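Local coordinates for protein endoglucanase (Uncultured bacterium, PDB 3X17) that hydrolyses internal beta-1,4-glucosidic bonds of cellulose as a glycoside hydrolase family 9 endoglucanase, a calcium- and zinc-binding enzyme with an N-terminal Ig-like domain, at residues 221-226 and 287-292; 194-199 and 282-287; 232-237 and 298-303. All blocks are in the same frame, centred on the assembly; numbering follows the deposited sequence.

Interaction 1: residues 221-226 and 287-292; sequences DILDEV and RIFAPF. With CA (calcium ion), chain D.
Leu223 and Phe289 meet in the buried middle of this contact, where the first turns of helix 221-235 face the C-terminal end of helix 272-288, two helices of the (alpha/alpha)6 barrel of family 9 glycosidases. The tight part is the tip of the Phe289 ring. Its CZ lies 3.7 Å from Leu223 CB and 3.2 Å from Leu223 O, and the carbonyl oxygen sits in the ring plane, at the edge, so that it faces the C-H rim and not the pi cloud. Val226 adds a longer contact, CG1 standing 4.1 Å from Phe289 CE1 at the edge of the same ring. Leu223 spreads its two methyls over different partners: CD2 touches Ile288 CG2 at 4.2 Å, while CD1 reaches Phe292. That last pairing is as close, 3.7 Å from Leu223 CD1 to Phe292 CE2, but lies on the more open side, for Phe292 is partly exposed on the turn beyond the helix and is covered far less by the opposite segment than Phe289. Pro220 and Tyr198 pack against its ring. At the N-terminal end of helix 221-235, Asp221 and Asp224 reach a calcium ion that Asp207, Glu214, Asn217 and Val219 complete. Each aspartate gives the calcium one carboxylate oxygen, Asp221 OD1 and Asp224 OD2, both at about 2.5 Å.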
loop_
_atom_site.group_PDB
_atom_site.type_symbol
_atom_site.label_atom_id
_atom_site.label_comp_id
_atom_site.label_asym_id
_atom_site.label_seq_id
_atom_site.Cartn_x
_atom_site.Cartn_y
_atom_site.Cartn_z
ATOM N N ASP A 221 1.785 0.399 -18.535
ATOM C CA ASP A 221 0.898 -0.648 -18.050
ATOM C C ASP A 221 0.291 -0.277 -16.701
ATOM O O ASP A 221 -0.835 -0.641 -16.418
ATOM C CB ASP A 221 1.657 -1.979 -17.925
ATOM C CG ASP A 221 1.828 -2.667 -19.259
ATOM O OD1 ASP A 221 1.418 -2.070 -20.269
ATOM O OD2 ASP A 221 2.411 -3.764 -19.306
ATOM N N ILE A 222 1.059 0.389 -15.845
ATOM C CA ILE A 222 0.541 0.794 -14.531
ATOM C C ILE A 222 -0.700 1.662 -14.732
ATOM O O ILE A 222 -1.668 1.533 -13.993
ATOM C CB ILE A 222 1.589 1.568 -13.665
ATOM C CG1 ILE A 222 1.053 1.804 -12.225
ATOM C CG2 ILE A 222 1.890 2.913 -14.286
ATOM C CD1 ILE A 222 0.778 0.528 -11.441
ATOM N N LEU A 223 -0.729 2.440 -15.818
ATOM C CA LEU A 223 -1.907 3.264 -16.144
ATOM C C LEU A 223 -3.064 2.453 -16.727
ATOM O O LEU A 223 -4.210 2.685 -16.387
ATOM C CB LEU A 223 -1.547 4.424 -17.087
ATOM C CG LEU A 223 -0.515 5.414 -16.524
ATOM C CD1 LEU A 223 -0.339 6.596 -17.456
ATOM C CD2 LEU A 223 -0.900 5.856 -15.120
ATOM N N ASP A 224 -2.762 1.431 -17.513
ATOM C CA ASP A 224 -3.791 0.466 -17.878
ATOM C C ASP A 224 -4.398 -0.181 -16.641
ATOM O O ASP A 224 -5.609 -0.357 -16.572
ATOM C CB ASP A 224 -3.250 -0.599 -18.819
ATOM C CG ASP A 224 -2.858 -0.026 -20.167
ATOM O OD1 ASP A 224 -3.647 0.760 -20.755
ATOM O OD2 ASP A 224 -1.705 -0.263 -20.564
ATOM N N GLU A 225 -3.571 -0.535 -15.658
ATOM C CA GLU A 225 -4.139 -1.181 -14.476
ATOM C C GLU A 225 -5.055 -0.200 -13.745
ATOM O O GLU A 225 -6.182 -0.546 -13.388
ATOM C CB GLU A 225 -3.071 -1.695 -13.518
ATOM C CG GLU A 225 -3.672 -2.624 -12.431
ATOM C CD GLU A 225 -4.235 -3.914 -13.044
ATOM O OE1 GLU A 225 -3.558 -4.481 -13.937
ATOM O OE2 GLU A 225 -5.370 -4.306 -12.690
ATOM N N VAL A 226 -4.522 0.981 -13.440
ATOM C CA VAL A 226 -5.308 2.045 -12.838
ATOM C C VAL A 226 -6.628 2.232 -13.574
ATOM O O VAL A 226 -7.659 2.452 -12.952
ATOM C CB VAL A 226 -4.546 3.385 -12.834
ATOM C CG1 VAL A 226 -5.514 4.548 -12.631
ATOM C CG2 VAL A 226 -3.449 3.371 -11.745
ATOM N N ARG A 287 -5.615 14.508 -15.296
ATOM C CA ARG A 287 -4.372 15.200 -15.457
ATOM C C ARG A 287 -3.338 14.250 -15.999
ATOM O O ARG A 287 -2.589 14.589 -16.855
ATOM C CB ARG A 287 -3.909 15.791 -14.126
ATOM C CG ARG A 287 -2.470 16.206 -14.063
ATOM C CD ARG A 287 -1.833 15.835 -12.757
ATOM N NE ARG A 287 -2.683 16.226 -11.682
ATOM C CZ ARG A 287 -2.728 15.693 -10.476
ATOM N NH1 ARG A 287 -1.939 14.732 -10.109
ATOM N NH2 ARG A 287 -3.582 16.180 -9.629
ATOM N N ILE A 288 -3.316 13.049 -15.490
ATOM C CA ILE A 288 -2.205 12.166 -15.765
ATOM C C ILE A 288 -2.357 11.438 -17.110
ATOM O O ILE A 288 -1.354 11.131 -17.766
ATOM C CB ILE A 288 -1.978 11.191 -14.581
ATOM C CG1 ILE A 288 -1.395 11.933 -13.386
ATOM C CG2 ILE A 288 -1.062 10.065 -14.948
ATOM C CD1 ILE A 288 -1.483 11.139 -12.099
ATOM N N PHE A 289 -3.594 11.153 -17.526
ATOM C CA PHE A 289 -3.810 10.332 -18.737
ATOM C C PHE A 289 -3.811 11.223 -19.965
ATOM O O PHE A 289 -3.978 10.728 -21.071
ATOM C CB PHE A 289 -5.157 9.577 -18.696
ATOM C CG PHE A 289 -5.094 8.252 -18.007
ATOM C CD1 PHE A 289 -5.209 8.171 -16.624
ATOM C CD2 PHE A 289 -4.959 7.072 -18.748
ATOM C CE1 PHE A 289 -5.123 6.940 -15.970
ATOM C CE2 PHE A 289 -4.876 5.833 -18.101
ATOM C CZ PHE A 289 -4.992 5.771 -16.709
ATOM N N ALA A 290 -3.768 12.541 -19.756
ATOM C CA ALA A 290 -3.928 13.487 -20.864
ATOM C C ALA A 290 -3.007 13.246 -22.084
ATOM O O ALA A 290 -3.483 13.277 -23.207
ATOM C CB ALA A 290 -3.831 14.940 -20.381
ATOM N N PRO A 291 -1.713 12.933 -21.865
ATOM C CA PRO A 291 -0.834 12.666 -23.026
ATOM C C PRO A 291 -1.073 11.309 -23.701
ATOM O O PRO A 291 -0.534 11.070 -24.769
ATOM C CB PRO A 291 0.586 12.692 -22.428
ATOM C CG PRO A 291 0.425 13.298 -21.030
ATOM C CD PRO A 291 -0.968 12.934 -20.595
ATOM N N PHE A 292 -1.810 10.403 -23.060
ATOM C CA PHE A 292 -1.940 9.056 -23.576
ATOM C C PHE A 292 -3.294 8.789 -24.196
ATOM O O PHE A 292 -3.378 8.098 -25.196
ATOM C CB PHE A 292 -1.639 8.014 -22.497
ATOM C CG PHE A 292 -0.306 8.186 -21.866
ATOM C CD1 PHE A 292 0.860 7.888 -22.581
ATOM C CD2 PHE A 292 -0.197 8.714 -20.576
ATOM C CE1 PHE A 292 2.101 8.035 -21.994
ATOM C CE2 PHE A 292 1.051 8.924 -19.995
ATOM C CZ PHE A 292 2.207 8.571 -20.698
HETATM CA CA CA D . 0.204 -0.689 -22.042
#

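Interaction 2: residues 194-199 and 282-287; sequences LLKAYE and WAMAAR
Glu199 and Arg287 cross at about a right angle, yet their flat ends lie almost in one plane, carboxylate and guanidinium only 9° apart. A single nitrogen does the gripping: Arg287 NH1 sits between both oxygens, 2.9 Å from Glu199 OE1 and 3.1 Å from Glu199 OE2. The bond to OE2 uses that oxygen's syn lone pair and is moderately bent, with an N-H...O angle of 151°. Arg287 CG is anti to the backbone N, and the chain beyond it bends at chi2 and chi3. Lys196 NZ comes to Glu199 OE1 from above the carboxylate plane, at 2.7 Å, and the three residues form a salt-bridge network in which the carboxylate probably screens two like charges, Lys196 NZ and Arg287 NH1, only 4.6 Å apart. Glu346 pairs with Arg287 NH2 and Asp386 with Lys196 NZ. Beside this polar end the contact is apolar: Leu195 crosses Met284 obliquely, its CD1 3.8 Å from Met284 CB and 4.1 Å from Ala285 CB. The helix axes run in roughly the same direction, 26° apart and 10.5 Å at closest approach, as two neighbouring helices of the (alpha/alpha)6 barrel. Helix 221-235 packs beside both, through Val226 on Leu194 and Leu230 on Ala285, while helices 337-351 and 381-390 close over Met284, Lys196 and Arg287.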
loop_
_atom_site.group_PDB
_atom_site.type_symbol
_atom_site.label_atom_id
_atom_site.label_comp_id
_atom_site.label_asym_id
_atom_site.label_seq_id
_atom_site.Cartn_x
_atom_site.Cartn_y
_atom_site.Cartn_z
ATOM N N LEU A 194 -1.403 4.633 -6.947
ATOM C CA LEU A 194 -0.677 4.160 -8.131
ATOM C C LEU A 194 -0.436 5.314 -9.106
ATOM O O LEU A 194 0.641 5.430 -9.708
ATOM C CB LEU A 194 -1.414 3.002 -8.818
ATOM C CG LEU A 194 -1.756 1.786 -7.939
ATOM C CD1 LEU A 194 -2.551 0.754 -8.779
ATOM C CD2 LEU A 194 -0.513 1.101 -7.304
ATOM N N LEU A 195 -1.411 6.203 -9.221
ATOM C CA LEU A 195 -1.289 7.302 -10.164
ATOM C C LEU A 195 -0.120 8.191 -9.752
ATOM O O LEU A 195 0.655 8.654 -10.594
ATOM C CB LEU A 195 -2.573 8.145 -10.202
ATOM C CG LEU A 195 -3.682 7.670 -11.150
ATOM C CD1 LEU A 195 -4.931 8.500 -10.881
ATOM C CD2 LEU A 195 -3.277 7.798 -12.626
ATOM N N LYS A 196 0.003 8.419 -8.449
ATOM C CA LYS A 196 1.033 9.309 -7.913
ATOM C C LYS A 196 2.403 8.678 -8.063
ATOM O O LYS A 196 3.386 9.376 -8.280
ATOM C CB LYS A 196 0.743 9.573 -6.429
ATOM C CG LYS A 196 1.366 10.818 -5.884
ATOM C CD LYS A 196 0.947 12.054 -6.682
ATOM C CE LYS A 196 2.026 13.128 -6.526
ATOM N NZ LYS A 196 1.805 14.227 -7.521
ATOM N N ALA A 197 2.486 7.365 -7.823
ATOM C CA ALA A 197 3.699 6.621 -8.117
ATOM C C ALA A 197 4.143 6.885 -9.560
ATOM O O ALA A 197 5.334 7.071 -9.825
ATOM C CB ALA A 197 3.486 5.128 -7.906
ATOM N N TYR A 198 3.210 6.759 -10.494
ATOM C CA TYR A 198 3.563 6.929 -11.877
ATOM C C TYR A 198 3.965 8.366 -12.160
ATOM O O TYR A 198 4.971 8.610 -12.800
ATOM C CB TYR A 198 2.449 6.511 -12.833
ATOM C CG TYR A 198 2.784 6.925 -14.264
ATOM C CD1 TYR A 198 3.655 6.151 -15.048
ATOM C CD2 TYR A 198 2.384 8.164 -14.757
ATOM C CE1 TYR A 198 4.005 6.546 -16.334
ATOM C CE2 TYR A 198 2.786 8.599 -16.021
ATOM C CZ TYR A 198 3.595 7.791 -16.792
ATOM O OH TYR A 198 3.958 8.216 -18.027
ATOM N N GLU A 199 3.200 9.311 -11.637
ATOM C CA GLU A 199 3.454 10.731 -11.856
ATOM C C GLU A 199 4.846 11.162 -11.381
ATOM O O GLU A 199 5.518 11.931 -12.039
ATOM C CB GLU A 199 2.395 11.564 -11.123
ATOM C CG GLU A 199 2.410 13.043 -11.491
ATOM C CD GLU A 199 1.152 13.743 -11.046
ATOM O OE1 GLU A 199 0.714 13.524 -9.887
ATOM O OE2 GLU A 199 0.605 14.540 -11.840
ATOM N N TRP A 282 -10.450 10.381 -10.091
ATOM C CA TRP A 282 -10.778 10.705 -11.475
ATOM C C TRP A 282 -10.117 12.016 -11.928
ATOM O O TRP A 282 -9.731 12.139 -13.087
ATOM C CB TRP A 282 -12.281 10.873 -11.662
ATOM C CG TRP A 282 -13.054 9.608 -11.669
ATOM C CD1 TRP A 282 -12.650 8.387 -12.157
ATOM C CD2 TRP A 282 -14.387 9.425 -11.177
ATOM N NE1 TRP A 282 -13.636 7.450 -11.944
ATOM C CE2 TRP A 282 -14.733 8.070 -11.399
ATOM C CE3 TRP A 282 -15.305 10.262 -10.530
ATOM C CZ2 TRP A 282 -15.966 7.541 -11.015
ATOM C CZ3 TRP A 282 -16.536 9.722 -10.128
ATOM C CH2 TRP A 282 -16.860 8.394 -10.394
ATOM N N ALA A 283 -10.176 13.047 -11.096
ATOM C CA ALA A 283 -9.535 14.327 -11.465
ATOM C C ALA A 283 -8.017 14.172 -11.597
ATOM O O ALA A 283 -7.402 14.763 -12.481
ATOM C CB ALA A 283 -9.870 15.416 -10.474
ATOM N N MET A 284 -7.398 13.412 -10.693
ATOM C CA MET A 284 -6.015 12.994 -10.911
ATOM C C MET A 284 -5.780 12.314 -12.264
ATOM O O MET A 284 -4.769 12.537 -12.894
ATOM C CB MET A 284 -5.522 12.096 -9.778
ATOM C CG MET A 284 -5.236 12.860 -8.512
ATOM S SD MET A 284 -4.953 11.733 -7.138
ATOM C CE MET A 284 -3.236 11.303 -7.453
ATOM N N ALA A 285 -6.650 11.384 -12.640
ATOM C CA ALA A 285 -6.436 10.615 -13.868
ATOM C C ALA A 285 -6.589 11.538 -15.062
ATOM O O ALA A 285 -5.945 11.337 -16.104
ATOM C CB ALA A 285 -7.437 9.460 -13.966
ATOM N N ALA A 286 -7.488 12.511 -14.929
ATOM C CA ALA A 286 -7.701 13.481 -15.999
ATOM C C ALA A 286 -6.387 14.210 -16.311
ATOM O O ALA A 286 -6.085 14.474 -17.470
ATOM C CB ALA A 286 -8.801 14.471 -15.618
ATOM N N ARG A 287 -5.615 14.508 -15.296
ATOM C CA ARG A 287 -4.372 15.200 -15.457
ATOM C C ARG A 287 -3.338 14.250 -15.999
ATOM O O ARG A 287 -2.589 14.589 -16.855
ATOM C CB ARG A 287 -3.909 15.791 -14.126
ATOM C CG ARG A 287 -2.470 16.206 -14.063
ATOM C CD ARG A 287 -1.833 15.835 -12.757
ATOM N NE ARG A 287 -2.683 16.226 -11.682
ATOM C CZ ARG A 287 -2.728 15.693 -10.476
ATOM N NH1 ARG A 287 -1.939 14.732 -10.109
ATOM N NH2 ARG A 287 -3.582 16.180 -9.629
#

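Interaction 3: residues 232-237 and 298-303; sequences WLFRMQ and RKALAA
The last turn of helix 221-235 and the residues just after it lie beside the N-terminal half of helix 294-312, the nearest CA atoms being those of Phe234 and Ala303 at 7.3 Å. Phe234 carries most of the contact. Its CG is anti to the carbonyl carbon (chi1 -66°), and the far end of the ring reaches the opposite helix, where three residues receive it. Ala300 CA meets the edge in the ring plane, 3.7 Å from Phe234 CZ. Ala303 CB comes obliquely to Phe234 CE1, at 3.5 Å, and the extended chain of Lys299 passes obliquely by Phe234 CE2, its CD at 3.6 Å. The contact lies at the surface of the (alpha/alpha)6 barrel domain: Lys299 is exposed and Phe234 only partly covered, while the buried Trp282 of helix 272-288 stacks with the phenylalanine ring. An alanine at Phe234 would probably open a gap between the two helices, leaving the Lys299 chain and the Ala303 methyl without their aromatic partner and Trp282 without its stack. Gln237, just beyond the end of the helix, adds the hydrogen bond between the segments. Its extended chain carries the amide to the backbone of Ala303, where NE2 donates to Ala303 O at 3.2 Å, nearly straight at 164°. The acceptor lies close to the plane of the amide, but the donor is tilted 31° from the carbonyl plane. The same nitrogen also bonds Gly241 O, and Gln237 OE1 rests 3.6 Å from Ala303 CB.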
loop_
_atom_site.group_PDB
_atom_site.type_symbol
_atom_site.label_atom_id
_atom_site.label_comp_id
_atom_site.label_asym_id
_atom_site.label_seq_id
_atom_site.Cartn_x
_atom_site.Cartn_y
_atom_site.Cartn_z
ATOM N N TRP A 232 -14.311 0.732 -13.301
ATOM C CA TRP A 232 -15.254 0.196 -12.333
ATOM C C TRP A 232 -15.914 1.245 -11.467
ATOM O O TRP A 232 -17.123 1.214 -11.276
ATOM C CB TRP A 232 -14.603 -0.865 -11.461
ATOM C CG TRP A 232 -15.600 -1.449 -10.557
ATOM C CD1 TRP A 232 -16.687 -2.200 -10.914
ATOM C CD2 TRP A 232 -15.709 -1.231 -9.145
ATOM N NE1 TRP A 232 -17.419 -2.524 -9.801
ATOM C CE2 TRP A 232 -16.875 -1.900 -8.712
ATOM C CE3 TRP A 232 -14.896 -0.611 -8.195
ATOM C CZ2 TRP A 232 -17.262 -1.932 -7.385
ATOM C CZ3 TRP A 232 -15.292 -0.637 -6.862
ATOM C CH2 TRP A 232 -16.474 -1.278 -6.479
ATOM N N LEU A 233 -15.135 2.210 -10.973
ATOM C CA LEU A 233 -15.707 3.417 -10.370
ATOM C C LEU A 233 -16.795 4.111 -11.213
ATOM O O LEU A 233 -17.814 4.548 -10.660
ATOM C CB LEU A 233 -14.610 4.431 -9.978
ATOM C CG LEU A 233 -13.577 4.015 -8.918
ATOM C CD1 LEU A 233 -12.762 5.240 -8.422
ATOM C CD2 LEU A 233 -14.231 3.252 -7.707
ATOM N N PHE A 234 -16.560 4.291 -12.521
ATOM C CA PHE A 234 -17.602 4.828 -13.394
ATOM C C PHE A 234 -18.917 4.035 -13.235
ATOM O O PHE A 234 -19.992 4.629 -13.128
ATOM C CB PHE A 234 -17.183 4.826 -14.882
ATOM C CG PHE A 234 -16.043 5.761 -15.207
ATOM C CD1 PHE A 234 -15.950 7.025 -14.613
ATOM C CD2 PHE A 234 -15.110 5.408 -16.181
ATOM C CE1 PHE A 234 -14.876 7.872 -14.912
ATOM C CE2 PHE A 234 -14.096 6.297 -16.565
ATOM C CZ PHE A 234 -13.966 7.519 -15.914
ATOM N N ARG A 235 -18.828 2.705 -13.224
ATOM C CA ARG A 235 -20.048 1.867 -13.178
ATOM C C ARG A 235 -20.712 1.996 -11.809
ATOM O O ARG A 235 -21.887 1.655 -11.652
ATOM C CB ARG A 235 -19.720 0.404 -13.502
ATOM C CG ARG A 235 -18.981 0.186 -14.857
ATOM C CD ARG A 235 -18.487 -1.267 -15.038
ATOM N NE ARG A 235 -17.626 -1.377 -16.216
ATOM C CZ ARG A 235 -16.292 -1.570 -16.211
ATOM N NH1 ARG A 235 -15.621 -1.950 -15.114
ATOM N NH2 ARG A 235 -15.634 -1.493 -17.357
ATOM N N MET A 236 -19.942 2.431 -10.809
ATOM C CA MET A 236 -20.460 2.642 -9.449
ATOM C C MET A 236 -21.027 4.058 -9.244
ATOM O O MET A 236 -21.369 4.458 -8.118
ATOM C CB MET A 236 -19.375 2.367 -8.413
ATOM C CG MET A 236 -18.995 0.887 -8.254
ATOM S SD MET A 236 -20.394 -0.144 -7.686
ATOM C CE MET A 236 -20.265 0.019 -5.875
ATOM N N GLN A 237 -21.097 4.820 -10.325
ATOM C CA GLN A 237 -21.589 6.170 -10.244
ATOM C C GLN A 237 -23.012 6.306 -10.777
ATOM O O GLN A 237 -23.335 5.915 -11.889
ATOM C CB GLN A 237 -20.649 7.190 -10.921
ATOM C CG GLN A 237 -20.960 8.648 -10.517
ATOM C CD GLN A 237 -20.127 9.693 -11.285
ATOM O OE1 GLN A 237 -19.714 9.460 -12.431
ATOM N NE2 GLN A 237 -19.895 10.859 -10.656
ATOM N N ARG A 298 -10.928 13.129 -20.617
ATOM C CA ARG A 298 -12.191 13.895 -20.570
ATOM C C ARG A 298 -13.248 13.197 -19.744
ATOM O O ARG A 298 -14.056 13.846 -19.065
ATOM C CB ARG A 298 -12.787 14.082 -21.983
ATOM C CG ARG A 298 -12.088 15.154 -22.808
ATOM C CD ARG A 298 -12.670 15.230 -24.225
ATOM N NE ARG A 298 -11.648 15.714 -25.134
ATOM C CZ ARG A 298 -11.049 14.969 -26.053
ATOM N NH1 ARG A 298 -11.480 13.743 -26.306
ATOM N NH2 ARG A 298 -10.071 15.492 -26.773
ATOM N N LYS A 299 -13.383 11.900 -19.974
ATOM C CA LYS A 299 -14.442 11.150 -19.338
ATOM C C LYS A 299 -14.187 11.136 -17.834
ATOM O O LYS A 299 -15.120 11.298 -17.037
ATOM C CB LYS A 299 -14.499 9.719 -19.890
ATOM C CG LYS A 299 -15.606 8.830 -19.268
ATOM C CD LYS A 299 -15.400 7.381 -19.727
ATOM C CE LYS A 299 -16.682 6.575 -19.674
ATOM N NZ LYS A 299 -16.396 5.105 -19.787
ATOM N N ALA A 300 -12.921 10.966 -17.440
ATOM C CA ALA A 300 -12.633 10.934 -16.014
ATOM C C ALA A 300 -12.963 12.306 -15.457
ATOM O O ALA A 300 -13.562 12.411 -14.395
ATOM C CB ALA A 300 -11.207 10.532 -15.717
ATOM N N LEU A 301 -12.706 13.345 -16.250
ATOM C CA LEU A 301 -12.915 14.714 -15.774
ATOM C C LEU A 301 -14.388 14.987 -15.648
ATOM O O LEU A 301 -14.815 15.572 -14.662
ATOM C CB LEU A 301 -12.255 15.754 -16.686
ATOM C CG LEU A 301 -12.622 17.231 -16.447
ATOM C CD1 LEU A 301 -12.209 17.680 -15.050
ATOM C CD2 LEU A 301 -12.042 18.173 -17.551
ATOM N N ALA A 302 -15.183 14.497 -16.605
ATOM C CA ALA A 302 -16.638 14.733 -16.563
ATOM C C ALA A 302 -17.246 14.082 -15.338
ATOM O O ALA A 302 -18.061 14.689 -14.631
ATOM C CB ALA A 302 -17.326 14.232 -17.850
ATOM N N ALA A 303 -16.817 12.851 -15.070
ATOM C CA ALA A 303 -17.293 12.115 -13.922
ATOM C C ALA A 303 -16.960 12.860 -12.627
ATOM O O ALA A 303 -17.805 12.985 -11.736
ATOM C CB ALA A 303 -16.673 10.733 -13.907
#

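How the interactions relate
From the N terminus, helix 184-200 comes first, and interaction 2 closes the longest loop, carrying 194-199 across 82 residues to helix 272-288. Helix 221-235 follows, its start returning to 287-292 in interaction 1 and its end to 298-303 in interaction 3, each over 60 residues. Every pair of these loops crosses, none nesting in another. Interactions 1 and 2 share Arg287 and touch, as where Val226 CG2 packs on Leu194 CB; interactions 2 and 3 touch where Trp282 CB packs on Ala300 O, whereas interactions 1 and 3 do not touch. Together they tie helices 184-200, 221-235, 272-288 and 294-312 together on one side of the chain's centre.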